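Peptidase M42 (Thaumarchaeota archaeon SCGC AB-539-E09, PDB 5DS0) probably removes amino acids from the N-termini of peptides as a cobalt-bound M42-family (TET) aminopeptidase assembled from twelve copies of the chain. Local coordinates at residues P36-V41 against V49-K54; R60-G65 against V228-A233; D239-V244 against P320-H325. All blocks are in the same frame, centred on the assembly; numbering follows the deposited sequence.

Interaction 1. Residues P36-V41 against V49-K54; sequences PYADEV and VTFIAK
This is an antiparallel beta-hairpin contact at the outer edge of the large mixed sheet, where residues 36-41 lead from helix 24-34 into strand 40-43 and pair with strand 49-53. The register is set by two bridges, Glu-40 with Ile-52 as a hydrogen-bonded pair and Val-41 with Phe-51 as a non-hydrogen-bonded one. A classic beta bulge sets two residues, Asp-39 and Glu-40, opposite the single Ile-52. The evidence lies in the bonds to Ile-52 O: Asp-39 N approaches it at 2.8 Å, nearly along the C=O axis, whereas Glu-40 N makes a weak bond. Ile-52 N returns an almost straight bond (172°) to Glu-40 O at 2.9 Å.

At the bulge, Asp-39 lies beside the strand end, with CG anti to its carbonyl carbon, and OD2 takes the backbone Lys-54 N at 2.8 Å through its anti lone pair. Glu-40 extends beside Ile-52, both side chains pointing the same way, its CG anti to the backbone N (chi1 -169°). Lys-54 crosses it obliquely and bends at its last torsion (chi4 -42°), so that NZ reaches the anti lone pair of Glu-40 OE1 at 2.7 Å. On the face carrying Val-41 and Phe-51, Val-41 CG2 lies against Phe-51 CD1; Ala-38, in the loop before the strand, brings CB to 3.9 Å from Phe-51 CB. Cys-30 and Met-34 of helix 24-34 also touch Phe-51.

The chemistry is thus divided by position: apolar groups join the hairpin to the helix, and two carboxylates hold Lys-54, one by its backbone and one by its ammonium, probably fixing the strand end near solvent.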
# COMPACT_ATOMS: atom_id res chain seq x y z
N PRO C 36 3.86 19.94 -62.12
CA PRO C 36 4.19 19.36 -63.42
C PRO C 36 3.87 17.89 -63.62
O PRO C 36 4.07 17.38 -64.71
CB PRO C 36 5.70 19.59 -63.53
CG PRO C 36 6.19 19.64 -62.14
CD PRO C 36 5.07 20.24 -61.33
N TYR C 37 3.37 17.19 -62.60
CA TYR C 37 3.19 15.73 -62.69
C TYR C 37 1.76 15.20 -62.57
O TYR C 37 1.48 14.09 -63.01
CB TYR C 37 4.08 15.02 -61.66
CG TYR C 37 5.54 15.42 -61.73
CD1 TYR C 37 6.31 15.11 -62.84
CD2 TYR C 37 6.14 16.12 -60.69
CE1 TYR C 37 7.64 15.48 -62.92
CE2 TYR C 37 7.47 16.49 -60.75
CZ TYR C 37 8.21 16.17 -61.87
OH TYR C 37 9.53 16.55 -61.92
N ALA C 38 0.87 15.96 -61.95
CA ALA C 38 -0.50 15.49 -61.77
C ALA C 38 -1.38 16.01 -62.89
O ALA C 38 -1.26 17.15 -63.31
CB ALA C 38 -1.04 15.96 -60.44
N ASP C 39 -2.29 15.16 -63.35
CA ASP C 39 -3.22 15.54 -64.41
C ASP C 39 -4.34 16.43 -63.88
O ASP C 39 -4.93 17.20 -64.62
CB ASP C 39 -3.78 14.29 -65.10
CG ASP C 39 -2.68 13.40 -65.71
OD1 ASP C 39 -1.73 13.95 -66.31
OD2 ASP C 39 -2.75 12.15 -65.58
N GLU C 40 -4.61 16.35 -62.58
CA GLU C 40 -5.67 17.15 -61.96
C GLU C 40 -5.47 17.13 -60.44
O GLU C 40 -4.81 16.24 -59.91
CB GLU C 40 -7.04 16.58 -62.35
CG GLU C 40 -8.24 17.46 -61.99
CD GLU C 40 -9.58 16.75 -62.21
OE1 GLU C 40 -9.68 15.91 -63.14
OE2 GLU C 40 -10.54 17.04 -61.45
N VAL C 41 -6.02 18.13 -59.76
CA VAL C 41 -5.92 18.23 -58.30
C VAL C 41 -7.29 18.47 -57.67
O VAL C 41 -7.95 19.46 -57.97
CB VAL C 41 -4.99 19.39 -57.88
CG1 VAL C 41 -4.84 19.45 -56.37
CG2 VAL C 41 -3.63 19.27 -58.56
N VAL C 49 -5.32 17.60 -49.88
CA VAL C 49 -5.17 17.72 -51.32
C VAL C 49 -4.85 16.34 -51.92
O VAL C 49 -4.12 15.53 -51.34
CB VAL C 49 -4.15 18.80 -51.81
CG1 VAL C 49 -4.18 20.15 -51.05
CG2 VAL C 49 -2.77 18.26 -51.69
N THR C 50 -5.40 16.10 -53.10
CA THR C 50 -5.34 14.82 -53.77
C THR C 50 -4.94 15.03 -55.23
O THR C 50 -5.53 15.84 -55.94
CB THR C 50 -6.72 14.12 -53.69
OG1 THR C 50 -7.19 14.08 -52.33
CG2 THR C 50 -6.64 12.70 -54.26
N PHE C 51 -3.96 14.26 -55.69
CA PHE C 51 -3.40 14.39 -57.02
C PHE C 51 -3.81 13.21 -57.86
O PHE C 51 -3.60 12.06 -57.46
CB PHE C 51 -1.88 14.42 -56.92
CG PHE C 51 -1.37 15.47 -55.99
CD1 PHE C 51 -1.38 16.80 -56.39
CD2 PHE C 51 -0.92 15.15 -54.73
CE1 PHE C 51 -0.92 17.79 -55.53
CE2 PHE C 51 -0.45 16.13 -53.88
CZ PHE C 51 -0.45 17.45 -54.28
N ILE C 52 -4.36 13.49 -59.03
CA ILE C 52 -4.89 12.45 -59.91
C ILE C 52 -3.97 12.21 -61.09
O ILE C 52 -3.58 13.15 -61.80
CB ILE C 52 -6.28 12.81 -60.42
CG1 ILE C 52 -7.21 13.12 -59.24
CG2 ILE C 52 -6.85 11.67 -61.25
CD1 ILE C 52 -8.56 13.69 -59.62
N ALA C 53 -3.59 10.95 -61.29
CA ALA C 53 -2.90 10.51 -62.50
C ALA C 53 -3.88 9.66 -63.30
O ALA C 53 -4.24 8.56 -62.87
CB ALA C 53 -1.65 9.71 -62.14
N LYS C 54 -4.32 10.19 -64.44
CA LYS C 54 -5.41 9.60 -65.22
C LYS C 54 -5.00 8.34 -65.96
O LYS C 54 -3.85 8.12 -66.31
CB LYS C 54 -6.01 10.60 -66.19
CG LYS C 54 -6.83 11.71 -65.54
CD LYS C 54 -7.73 12.43 -66.55
CE LYS C 54 -8.24 13.80 -66.07
NZ LYS C 54 -8.68 13.84 -64.64

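Interaction 2. Residues R60-G65 against V228-A233; sequences RILMAG and VDPDVA
Two parallel strands meet at their beginnings here, strand 60-66 lying beside the turn that carries the chain from helix 219-228 into strand 232-240. The bridges Ile-61 with Val-232 and Leu-62 with Ala-233 place alternate side chains on opposite faces, and Leu-62 N bonds to Val-232 O at 3.0 Å. On the Leu-62 face, CG stands anti to the backbone N (chi1 174°), and the side chain runs alongside Pro-230, whose CB packs 3.7 Å from Leu-62 CB. Leu-62 CD2 lies beside Pro-230 CG, so the leucine follows the proline's contour. Ile-61 and Val-232 run alongside each other on the reverse face.

Arg-60 stretches over the turn with an extended chain. Its CD rests 3.3 Å from Val-228 O, and NH1 bonds to that same oxygen, which lies in the guanidinium plane, at 2.6 Å. At the backbone, Arg-60 N gives a straight bond (173°) to the anti lone pair of Asp-231 OD2, while Arg-60 O accepts from both Asp-231 N at 2.9 Å and Val-232 N. An alanine in place of Arg-60 would probably loosen the turn, losing the aliphatic cover over it and the bond to the helix's last carbonyl.

Asp-231 OD2 also pairs with Arg-58. Strand 205-211 flanks strand 60-66 on its other edge, and Ile-305 of helix 302-305 packs on Leu-62 and Ala-233.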
# COMPACT_ATOMS: atom_id res chain seq x y z
N ARG C 60 -10.58 2.97 -59.47
CA ARG C 60 -9.93 4.09 -58.81
C ARG C 60 -9.07 3.58 -57.65
O ARG C 60 -9.59 2.96 -56.71
CB ARG C 60 -10.97 5.08 -58.28
CG ARG C 60 -11.81 5.70 -59.36
CD ARG C 60 -12.72 6.78 -58.79
NE ARG C 60 -13.59 7.35 -59.82
CZ ARG C 60 -14.45 8.34 -59.61
NH1 ARG C 60 -14.57 8.91 -58.42
NH2 ARG C 60 -15.20 8.78 -60.62
N ILE C 61 -7.77 3.83 -57.74
CA ILE C 61 -6.82 3.49 -56.68
C ILE C 61 -6.58 4.72 -55.82
O ILE C 61 -6.15 5.76 -56.31
CB ILE C 61 -5.42 3.09 -57.22
CG1 ILE C 61 -5.49 2.21 -58.46
CG2 ILE C 61 -4.64 2.38 -56.14
CD1 ILE C 61 -6.24 0.93 -58.29
N LEU C 62 -6.83 4.60 -54.53
CA LEU C 62 -6.53 5.68 -53.60
C LEU C 62 -5.27 5.34 -52.82
O LEU C 62 -5.23 4.33 -52.12
CB LEU C 62 -7.70 5.90 -52.64
CG LEU C 62 -7.48 6.91 -51.51
CD1 LEU C 62 -6.96 8.24 -52.02
CD2 LEU C 62 -8.77 7.13 -50.74
N MSE C 63 -4.24 6.18 -52.95
CA MSE C 63 -3.09 6.11 -52.08
C MSE C 63 -3.14 7.27 -51.15
O MSE C 63 -3.35 8.40 -51.58
CB MSE C 63 -1.80 6.25 -52.84
CG MSE C 63 -1.51 5.05 -53.72
SE MSE C 63 0.40 5.13 -54.19
CE MSE C 63 0.34 6.56 -55.54
N ALA C 64 -2.94 7.03 -49.86
CA ALA C 64 -3.06 8.10 -48.88
C ALA C 64 -1.91 8.09 -47.90
O ALA C 64 -1.53 7.03 -47.41
CB ALA C 64 -4.37 7.96 -48.13
N GLY C 65 -1.37 9.28 -47.63
CA GLY C 65 -0.40 9.48 -46.54
C GLY C 65 -0.69 10.80 -45.87
O GLY C 65 -0.80 11.81 -46.54
N VAL C 228 -13.46 10.75 -53.40
CA VAL C 228 -12.83 9.92 -54.43
C VAL C 228 -13.66 8.71 -54.87
O VAL C 228 -13.64 8.37 -56.05
CB VAL C 228 -11.46 9.43 -53.95
CG1 VAL C 228 -10.85 8.45 -54.94
CG2 VAL C 228 -10.53 10.61 -53.73
N ASP C 229 -14.40 8.08 -53.95
CA ASP C 229 -15.16 6.84 -54.24
C ASP C 229 -14.21 5.76 -54.78
O ASP C 229 -14.34 5.30 -55.91
CB ASP C 229 -16.33 7.11 -55.23
CG ASP C 229 -17.28 5.90 -55.40
OD1 ASP C 229 -17.25 4.96 -54.57
OD2 ASP C 229 -18.07 5.91 -56.38
N PRO C 230 -13.23 5.36 -53.97
CA PRO C 230 -12.20 4.44 -54.44
C PRO C 230 -12.67 3.00 -54.53
O PRO C 230 -13.52 2.57 -53.74
CB PRO C 230 -11.12 4.58 -53.38
CG PRO C 230 -11.88 4.85 -52.12
CD PRO C 230 -13.04 5.70 -52.54
N ASP C 231 -12.08 2.25 -55.46
CA ASP C 231 -12.35 0.82 -55.61
C ASP C 231 -11.33 -0.06 -54.86
O ASP C 231 -11.61 -1.22 -54.54
CB ASP C 231 -12.38 0.46 -57.10
CG ASP C 231 -13.51 1.14 -57.83
OD1 ASP C 231 -14.68 0.82 -57.54
OD2 ASP C 231 -13.23 2.02 -58.69
N VAL C 232 -10.15 0.49 -54.62
CA VAL C 232 -9.12 -0.16 -53.82
C VAL C 232 -8.23 0.92 -53.22
O VAL C 232 -8.01 1.96 -53.84
CB VAL C 232 -8.29 -1.15 -54.68
CG1 VAL C 232 -7.73 -0.46 -55.90
CG2 VAL C 232 -7.16 -1.77 -53.88
N ALA C 233 -7.69 0.66 -52.03
CA ALA C 233 -6.87 1.66 -51.35
C ALA C 233 -5.54 1.12 -50.84
O ALA C 233 -5.48 0.06 -50.23
CB ALA C 233 -7.66 2.25 -50.20

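Interaction 3. Residues D239-V244 against P320-H325; sequences DIAGDV and PTRHIH. With CO (cobalt (II) ion), chain U.
Strands 232-240 and 314-322 pair in parallel at their C-terminal ends, beside the metal centre. Thr-321 N bonds to Asp-239 O at 2.9 Å, nearly along the C=O axis, and Ala-241 N bonds to Thr-321 O at 3.1 Å from 42° above the carbonyl plane.

Beyond this pairing the side chains take over. Arg-322 has CG anti to its carbonyl carbon and an extended chain, which passes Ala-241 CB with CG at 4.0 Å before reaching Asp-243. It grips one carboxylate oxygen side-on: NH2 lies 2.8 Å and NE 3.0 Å from Asp-243 OD2. That oxygen, which also accepts from Met-256 N, lies near the guanidinium plane, but the carboxylate is turned 84° from it, so NH2, but not NE, meets the anti lone pair. Asp-243 is poorly ordered, which limits the detail of this salt bridge.

Ile-324 has CG1 wedged between N and C (chi1 61°), directing CD1 to Ile-240 CG1 at 3.8 Å; the two side chains are nearly perpendicular. His-325 does not touch residues 239-244; the loop after strand 314-322 carries it to cobalt, bound through NE2 at 2.1 Å, while ND1 bonds to Gly-90 O, which would help fix the ring's rotation.

Asp-180 and Glu-215 complete the protein ligands of that ion. Strand 329-332 pairs with strand 314-322, Val-238 of strand 232-240 touches Ile-324, and Asp-139 of a third subunit forms a salt bridge with Arg-322.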
# COMPACT_ATOMS: atom_id res chain seq x y z
N ASP C 239 5.68 2.40 -39.51
CA ASP C 239 5.53 1.27 -38.60
C ASP C 239 6.47 1.55 -37.46
O ASP C 239 7.56 2.10 -37.66
CB ASP C 239 5.94 -0.03 -39.30
CG ASP C 239 4.97 -1.18 -39.03
OD1 ASP C 239 4.48 -1.32 -37.88
OD2 ASP C 239 4.71 -1.96 -39.99
N ILE C 240 6.05 1.21 -36.24
CA ILE C 240 6.93 1.34 -35.11
C ILE C 240 7.98 0.27 -35.27
O ILE C 240 7.66 -0.91 -35.36
CB ILE C 240 6.20 1.16 -33.77
CG1 ILE C 240 5.17 2.28 -33.54
CG2 ILE C 240 7.20 1.15 -32.64
CD1 ILE C 240 3.72 1.85 -33.72
N ALA C 241 9.25 0.67 -35.34
CA ALA C 241 10.33 -0.27 -35.59
C ALA C 241 10.89 -0.78 -34.28
O ALA C 241 11.37 0.02 -33.45
CB ALA C 241 11.42 0.39 -36.40
N GLY C 242 10.85 -2.10 -34.11
CA GLY C 242 11.35 -2.77 -32.91
C GLY C 242 12.81 -3.19 -33.02
O GLY C 242 13.12 -4.38 -33.06
N ASP C 243 13.70 -2.20 -33.08
CA ASP C 243 15.14 -2.45 -33.20
C ASP C 243 15.82 -2.27 -31.84
O ASP C 243 17.01 -2.55 -31.70
CB ASP C 243 15.80 -1.49 -34.22
CG ASP C 243 15.21 -1.63 -35.60
OD1 ASP C 243 14.20 -2.31 -35.70
OD2 ASP C 243 15.71 -1.06 -36.58
N VAL C 244 15.03 -1.83 -30.86
CA VAL C 244 15.50 -1.36 -29.58
C VAL C 244 15.73 -2.55 -28.62
O VAL C 244 14.88 -3.43 -28.53
CB VAL C 244 14.43 -0.39 -29.00
CG1 VAL C 244 14.97 0.22 -27.74
CG2 VAL C 244 13.95 0.75 -29.95
N PRO C 320 9.30 1.24 -41.83
CA PRO C 320 9.70 1.16 -40.43
C PRO C 320 10.48 2.40 -40.02
O PRO C 320 11.42 2.78 -40.71
CB PRO C 320 10.58 -0.08 -40.37
CG PRO C 320 10.18 -0.89 -41.56
CD PRO C 320 9.77 0.09 -42.61
N THR C 321 10.04 3.00 -38.91
CA THR C 321 10.55 4.27 -38.42
C THR C 321 10.78 4.14 -36.92
O THR C 321 9.95 3.59 -36.23
CB THR C 321 9.54 5.40 -38.67
OG1 THR C 321 9.24 5.46 -40.08
CG2 THR C 321 10.06 6.74 -38.20
N ARG C 322 11.91 4.63 -36.44
CA ARG C 322 12.22 4.60 -35.02
C ARG C 322 11.83 5.93 -34.39
O ARG C 322 12.05 6.98 -34.98
CB ARG C 322 13.71 4.37 -34.81
CG ARG C 322 14.23 3.07 -35.41
CD ARG C 322 15.71 2.91 -35.08
NE ARG C 322 16.31 1.66 -35.55
CZ ARG C 322 17.61 1.37 -35.45
NH1 ARG C 322 18.46 2.23 -34.90
NH2 ARG C 322 18.09 0.22 -35.91
N HIS C 323 11.21 5.87 -33.22
CA HIS C 323 10.86 7.04 -32.44
C HIS C 323 9.85 7.99 -33.09
O HIS C 323 10.07 9.22 -33.17
CB HIS C 323 12.13 7.80 -32.04
CG HIS C 323 13.29 6.90 -31.73
ND1 HIS C 323 13.26 5.98 -30.71
CD2 HIS C 323 14.51 6.79 -32.31
CE1 HIS C 323 14.40 5.32 -30.69
NE2 HIS C 323 15.18 5.79 -31.64
N ILE C 324 8.73 7.44 -33.54
CA ILE C 324 7.66 8.28 -34.06
C ILE C 324 6.94 8.98 -32.91
O ILE C 324 7.19 8.68 -31.75
CB ILE C 324 6.65 7.48 -34.89
CG1 ILE C 324 5.98 6.40 -34.04
CG2 ILE C 324 7.33 6.86 -36.09
CD1 ILE C 324 4.72 5.84 -34.66
N HIS C 325 6.07 9.94 -33.25
CA HIS C 325 5.35 10.73 -32.25
C HIS C 325 6.32 11.31 -31.21
O HIS C 325 6.04 11.33 -30.01
CB HIS C 325 4.26 9.89 -31.59
CG HIS C 325 3.08 9.61 -32.47
ND1 HIS C 325 1.80 9.56 -31.99
CD2 HIS C 325 3.00 9.36 -33.81
CE1 HIS C 325 0.97 9.29 -32.98
NE2 HIS C 325 1.67 9.19 -34.10
CO CO U . 0.94 8.82 -36.08

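All three contacts belong to the same mixed sheet. Interaction 1 is partly buried at its margin, with a salt bridge near solvent; interactions 2 and 3 are buried. Strand 49-53 of interaction 1 and strand 60-66 of interaction 2 follow each other in the chain, their contacts having centres about 13 Å apart. Interactions 2 and 3 share strand 232-240 near its two ends, about 26 Å between centres: interaction 2 is gripped mainly by backbone bonds and an arginine over a turn, interaction 3 by a buried arginine-aspartate pair reaching another subunit. Antiparallel pairing in interaction 1 gives way to parallel pairing in the others, and cobalt binding occurs only in interaction 3.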